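SorB (Sorangium cellulosum, PDB 6B2V) forms cyclic ether (pyran) rings through its pyran synthase domain, the part described here, on polyketide chains in module nine of the sorangicin assembly line. Local coordinates at residues 27-32 against 200-205; 46-51 against 101-106. One frame throughout, in Å; residues are numbered along the deposited sequence.

In the fold
Interaction 1 joins the two hotdog halves predicted for this dehydratase-like domain: the loop 27-32 belongs to the N-terminal half, the loop 200-205 to the C-terminal half. Interaction 2 lies wholly within the N-terminal half, where strands 41-48 and 101-110 pair. Their centres are about 13 Å apart, and they meet directly. Leu-30 O lies 3.3 Å from Ala-46 CB, and Pro-29 O is 3.6 Å from Phe-48 CE1. The turn that faces the C-terminal half therefore rests on the strand that interaction 2 holds in its sheet. In sequence, both segments of interaction 2 fall between those of interaction 1.

Interaction 1. Residues 27-32 against 200-205; sequences RHPLVH and DEAFLL
Arg-27 and Asp-200 form a two-pronged salt bridge, the guanidinium meeting the carboxylate end-on with the two planes only 26° apart. NH1 of Arg-27 gives a nearly straight bond of 2.8 Å to the syn lone pair of Asp-200 OD2, and Arg-27 NH2 reaches Asp-200 OD1 at 2.7 Å. A bend at chi3 (80°) turns the arginine head toward the acid. OD1 also accepts from the backbone N of Ala-202, at 2.9 Å on the anti side, an Asx turn, so that two donors hold this one oxygen. The methyl of Ala-202, small enough to lie close, sits over one face of the guanidinium.

This contact joins two type I turns, His-28 to Val-31 and Asp-200 to Phe-203, across what is probably the interface between the two halves of a double hotdog, the fold of polyketide dehydratase domains. Pro-29 suits the second position of the first turn because its ring holds phi near the -61° found there.

The apolar contacts centre on Phe-203. Pro-29 CG lies over one face of its ring, 4.0 Å from the centroid, as a CH-pi contact, while Leu-30 CG approaches the edge at 3.9 Å from Phe-203 CE1. The His-28 ring stands almost perpendicular to that of Phe-203. Histidine suits a place where both ring nitrogens are used: ND1 accepts from Leu-30 N, and NE2 is hydrogen-bonded to Glu-69, which also takes the backbone N-H groups of Leu-204 and Leu-205.

Interaction 2. Residues 46-51 against 101-106; sequences AVFDGA and CELRVV
Ala-46 to Phe-48 and Cys-101 to Leu-103 pair as antiparallel strands, their short axes 4.6 Å apart at closest and their directions 146° apart. Ala-46 with Leu-103 and Phe-48 with Cys-101 are hydrogen-bonded pairs; between them lies the non-hydrogen-bonded pair Val-47 and Glu-102. Leu-103 N reaches Ala-46 O at 2.8 Å, and Ala-46 N returns a bond of 3.0 Å to Leu-103 O. The second pair closes with bonds from Phe-48 N to Cys-101 O and from Cys-101 N to Phe-48 O. Weaker CA-H...O contacts lie between these pairs, Glu-102 CA being 3.3 Å from Ala-46 O.

The buried face carries Ala-46, Phe-48, Cys-101 and Leu-103, apolar or compact residues suited to a core. Phe-48 crosses diagonally to Leu-103, whose CB lies at the edge of the ring, 4.0 Å from Phe-48 CE2. With chi1 at -54°, CG lies beside the backbone N and the ring's end is carried toward the neighbouring strand. On the other, partly exposed face, Val-47 CG2 meets Glu-102 CB at 4.1 Å. Valine's branched side chain suits an extended backbone, and glutamate can present an aliphatic stem here while its carboxylate lies near Arg-104 in a long ion pair and, weakly, near Arg-33.

Against the buried face packs helix 64-77, the central helix of a hotdog fold, with Tyr-67 and Met-70 against Leu-103; Phe-62, just before the helix, meets the Phe-48 ring edge-to-face. Strand 113-120 flanks strand 101-110 on the side away from strand 41-48, and its Val-118 packs on Leu-103.

Interaction 1. Residues 27-32 against 200-205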
loop_
_atom_site.group_PDB
_atom_site.type_symbol
_atom_site.label_atom_id
_atom_site.label_comp_id
_atom_site.label_asym_id
_atom_site.label_seq_id
_atom_site.Cartn_x
_atom_site.Cartn_y
_atom_site.Cartn_z
ATOM N N ARG A 27 6.610 16.046 12.679
ATOM C CA ARG A 27 5.344 15.412 12.951
ATOM C C ARG A 27 4.860 14.436 11.874
ATOM O O ARG A 27 4.922 14.739 10.740
ATOM C CB ARG A 27 4.312 16.524 13.115
ATOM C CG ARG A 27 2.879 16.082 13.276
ATOM C CD ARG A 27 1.875 17.217 13.088
ATOM N NE ARG A 27 1.569 17.578 11.708
ATOM C CZ ARG A 27 0.753 16.915 10.890
ATOM N NH1 ARG A 27 0.183 15.788 11.253
ATOM N NH2 ARG A 27 0.527 17.394 9.689
ATOM N N HIS A 28 4.408 13.265 12.265
ATOM C CA HIS A 28 3.824 12.348 11.323
ATOM C C HIS A 28 2.705 11.627 12.020
ATOM O O HIS A 28 2.886 11.191 13.104
ATOM C CB HIS A 28 4.873 11.411 10.798
ATOM C CG HIS A 28 4.397 10.576 9.664
ATOM N ND1 HIS A 28 3.641 9.454 9.847
ATOM C CD2 HIS A 28 4.564 10.698 8.334
ATOM C CE1 HIS A 28 3.342 8.929 8.684
ATOM N NE2 HIS A 28 3.899 9.661 7.749
ATOM N N PRO A 29 1.588 11.395 11.372
ATOM C CA PRO A 29 0.454 10.759 12.035
ATOM C C PRO A 29 0.739 9.352 12.561
ATOM O O PRO A 29 0.061 8.888 13.406
ATOM C CB PRO A 29 -0.593 10.684 10.942
ATOM C CG PRO A 29 -0.251 11.816 10.057
ATOM C CD PRO A 29 1.217 11.872 10.033
ATOM N N LEU A 30 1.694 8.692 11.958
ATOM C CA LEU A 30 1.989 7.317 12.345
ATOM C C LEU A 30 3.241 7.093 13.166
ATOM O O LEU A 30 3.525 6.006 13.524
ATOM C CB LEU A 30 1.972 6.392 11.124
ATOM C CG LEU A 30 0.818 6.545 10.144
ATOM C CD1 LEU A 30 1.087 5.670 8.952
ATOM C CD2 LEU A 30 -0.521 6.201 10.755
ATOM N N VAL A 31 4.024 8.120 13.379
ATOM C CA VAL A 31 5.215 8.010 14.164
ATOM C C VAL A 31 5.255 9.125 15.180
ATOM O O VAL A 31 5.513 10.207 14.837
ATOM C CB VAL A 31 6.433 8.148 13.269
ATOM C CG1 VAL A 31 7.687 8.055 14.080
ATOM C CG2 VAL A 31 6.405 7.093 12.200
ATOM N N HIS A 32 4.977 8.815 16.432
ATOM C CA HIS A 32 4.946 9.835 17.462
ATOM C C HIS A 32 6.194 10.052 18.305
ATOM O O HIS A 32 6.448 11.138 18.719
ATOM C CB HIS A 32 3.757 9.607 18.367
ATOM C CG HIS A 32 2.455 9.501 17.651
ATOM N ND1 HIS A 32 1.325 8.998 18.233
ATOM C CD2 HIS A 32 2.103 9.857 16.402
ATOM C CE1 HIS A 32 0.336 9.032 17.370
ATOM N NE2 HIS A 32 0.785 9.550 16.246
ATOM N N ASP A 200 -3.661 14.829 5.248
ATOM C CA ASP A 200 -2.705 15.385 6.130
ATOM C C ASP A 200 -1.515 15.345 5.196
ATOM O O ASP A 200 -1.087 14.304 4.748
ATOM C CB ASP A 200 -2.495 14.474 7.296
ATOM C CG ASP A 200 -1.547 15.029 8.291
ATOM O OD1 ASP A 200 -0.625 15.701 7.906
ATOM O OD2 ASP A 200 -1.755 14.740 9.454
ATOM N N GLU A 201 -0.879 16.483 4.994
ATOM C CA GLU A 201 0.279 16.581 4.106
ATOM C C GLU A 201 1.551 15.984 4.678
ATOM O O GLU A 201 2.547 15.931 4.060
ATOM C CB GLU A 201 0.474 17.986 3.509
ATOM C CG GLU A 201 -0.715 18.371 2.642
ATOM C CD GLU A 201 -0.611 19.766 2.068
ATOM O OE1 GLU A 201 -1.651 20.457 2.125
ATOM O OE2 GLU A 201 0.461 20.113 1.617
ATOM N N ALA A 202 1.472 15.544 5.923
ATOM C CA ALA A 202 2.589 14.844 6.537
ATOM C C ALA A 202 2.819 13.466 5.912
ATOM O O ALA A 202 3.913 12.941 5.873
ATOM C CB ALA A 202 2.410 14.724 8.021
ATOM N N PHE A 203 1.742 12.898 5.418
ATOM C CA PHE A 203 1.835 11.609 4.761
ATOM C C PHE A 203 2.536 11.697 3.402
ATOM O O PHE A 203 2.279 12.626 2.699
ATOM C CB PHE A 203 0.441 11.070 4.449
ATOM C CG PHE A 203 -0.324 10.503 5.609
ATOM C CD1 PHE A 203 0.136 9.447 6.336
ATOM C CD2 PHE A 203 -1.565 10.961 5.894
ATOM C CE1 PHE A 203 -0.608 8.909 7.348
ATOM C CE2 PHE A 203 -2.308 10.451 6.909
ATOM C CZ PHE A 203 -1.824 9.415 7.638
ATOM N N LEU A 204 3.449 10.802 3.079
ATOM C CA LEU A 204 3.970 10.747 1.737
ATOM C C LEU A 204 2.887 9.981 0.961
ATOM O O LEU A 204 2.311 10.495 0.028
ATOM C CB LEU A 204 5.287 10.063 1.655
ATOM C CG LEU A 204 5.861 9.885 0.259
ATOM C CD1 LEU A 204 5.774 11.130 -0.592
ATOM C CD2 LEU A 204 7.282 9.416 0.335
ATOM N N LEU A 205 2.573 8.784 1.433
ATOM C CA LEU A 205 1.445 8.036 0.899
ATOM C C LEU A 205 0.314 7.960 1.952
ATOM O O LEU A 205 0.382 7.172 2.824
ATOM C CB LEU A 205 1.839 6.626 0.506
ATOM C CG LEU A 205 0.785 5.776 -0.200
ATOM C CD1 LEU A 205 0.265 6.437 -1.463
ATOM C CD2 LEU A 205 1.344 4.421 -0.506
#

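Interaction 2. Residues 46-51 against 101-106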
loop_
_atom_site.group_PDB
_atom_site.type_symbol
_atom_site.label_atom_id
_atom_site.label_comp_id
_atom_site.label_asym_id
_atom_site.label_seq_id
_atom_site.Cartn_x
_atom_site.Cartn_y
_atom_site.Cartn_z
ATOM N N ALA A 46 3.892 4.854 18.156
ATOM C CA ALA A 46 2.718 5.669 18.073
ATOM C C ALA A 46 1.558 4.985 18.781
ATOM O O ALA A 46 1.459 3.830 18.784
ATOM C CB ALA A 46 2.352 5.952 16.617
ATOM N N VAL A 47 0.673 5.765 19.351
ATOM C CA VAL A 47 -0.513 5.255 19.983
ATOM C C VAL A 47 -1.734 5.730 19.209
ATOM O O VAL A 47 -1.837 6.849 18.944
ATOM C CB VAL A 47 -0.654 5.789 21.410
ATOM C CG1 VAL A 47 -1.928 5.302 22.018
ATOM C CG2 VAL A 47 0.525 5.345 22.230
ATOM N N PHE A 48 -2.623 4.824 18.873
ATOM C CA PHE A 48 -3.829 5.120 18.152
ATOM C C PHE A 48 -5.032 4.795 18.978
ATOM O O PHE A 48 -5.046 3.846 19.675
ATOM C CB PHE A 48 -3.877 4.318 16.865
ATOM C CG PHE A 48 -2.676 4.500 16.015
ATOM C CD1 PHE A 48 -2.553 5.602 15.220
ATOM C CD2 PHE A 48 -1.659 3.612 16.038
ATOM C CE1 PHE A 48 -1.451 5.791 14.460
ATOM C CE2 PHE A 48 -0.549 3.800 15.270
ATOM C CZ PHE A 48 -0.437 4.903 14.478
ATOM N N ASP A 49 -5.993 5.674 18.943
ATOM C CA ASP A 49 -7.226 5.486 19.675
ATOM C C ASP A 49 -8.439 5.087 18.879
ATOM O O ASP A 49 -9.432 4.795 19.435
ATOM C CB ASP A 49 -7.543 6.675 20.572
ATOM C CG ASP A 49 -7.879 7.913 19.821
ATOM O OD1 ASP A 49 -8.055 7.894 18.628
ATOM O OD2 ASP A 49 -7.948 8.925 20.465
ATOM N N GLY A 50 -8.313 5.010 17.577
ATOM C CA GLY A 50 -9.428 4.632 16.760
ATOM C C GLY A 50 -10.257 5.755 16.184
ATOM O O GLY A 50 -11.099 5.530 15.348
ATOM N N ALA A 51 -9.980 6.959 16.622
ATOM C CA ALA A 51 -10.688 8.116 16.092
ATOM C C ALA A 51 -9.935 8.783 14.956
ATOM O O ALA A 51 -10.416 9.735 14.410
ATOM C CB ALA A 51 -11.018 9.101 17.192
ATOM N N CYS A 101 -4.168 1.645 21.456
ATOM C CA CYS A 101 -3.079 0.688 21.365
ATOM C C CYS A 101 -1.821 1.319 20.819
ATOM O O CYS A 101 -1.865 2.154 19.963
ATOM C CB CYS A 101 -3.490 -0.448 20.436
ATOM S SG CYS A 101 -2.556 -1.996 20.524
ATOM N N GLU A 102 -0.692 0.851 21.291
ATOM C CA GLU A 102 0.556 1.325 20.794
ATOM C C GLU A 102 1.060 0.420 19.690
ATOM O O GLU A 102 0.884 -0.728 19.746
ATOM C CB GLU A 102 1.587 1.347 21.913
ATOM C CG GLU A 102 2.983 1.778 21.506
ATOM C CD GLU A 102 4.102 1.425 22.505
ATOM O OE1 GLU A 102 4.513 0.292 22.638
ATOM O OE2 GLU A 102 4.615 2.297 23.106
ATOM N N LEU A 103 1.656 1.005 18.677
ATOM C CA LEU A 103 2.293 0.271 17.604
ATOM C C LEU A 103 3.744 0.694 17.589
ATOM O O LEU A 103 4.011 1.851 17.670
ATOM C CB LEU A 103 1.635 0.589 16.273
ATOM C CG LEU A 103 1.753 -0.401 15.158
ATOM C CD1 LEU A 103 1.291 -1.763 15.538
ATOM C CD2 LEU A 103 0.937 0.089 13.994
ATOM N N ARG A 104 4.629 -0.270 17.473
ATOM C CA ARG A 104 6.051 -0.020 17.461
ATOM C C ARG A 104 6.692 -0.557 16.219
ATOM O O ARG A 104 6.279 -1.541 15.752
ATOM C CB ARG A 104 6.699 -0.659 18.686
ATOM C CG ARG A 104 8.167 -0.373 18.831
ATOM C CD ARG A 104 8.801 -1.114 19.989
ATOM N NE ARG A 104 8.121 -0.902 21.256
ATOM C CZ ARG A 104 8.315 -1.684 22.309
ATOM N NH1 ARG A 104 9.116 -2.713 22.215
ATOM N NH2 ARG A 104 7.698 -1.471 23.439
ATOM N N VAL A 105 7.649 0.174 15.675
ATOM C CA VAL A 105 8.368 -0.279 14.527
ATOM C C VAL A 105 9.836 -0.250 14.870
ATOM O O VAL A 105 10.321 0.736 15.289
ATOM C CB VAL A 105 8.043 0.554 13.267
ATOM C CG1 VAL A 105 8.311 2.005 13.475
ATOM C CG2 VAL A 105 8.809 0.060 12.079
ATOM N N VAL A 106 10.507 -1.358 14.661
ATOM C CA VAL A 106 11.917 -1.502 14.943
ATOM C C VAL A 106 12.708 -1.639 13.646
ATOM O O VAL A 106 12.374 -2.405 12.814
ATOM C CB VAL A 106 12.149 -2.752 15.811
ATOM C CG1 VAL A 106 13.620 -2.965 16.118
ATOM C CG2 VAL A 106 11.403 -2.629 17.090
#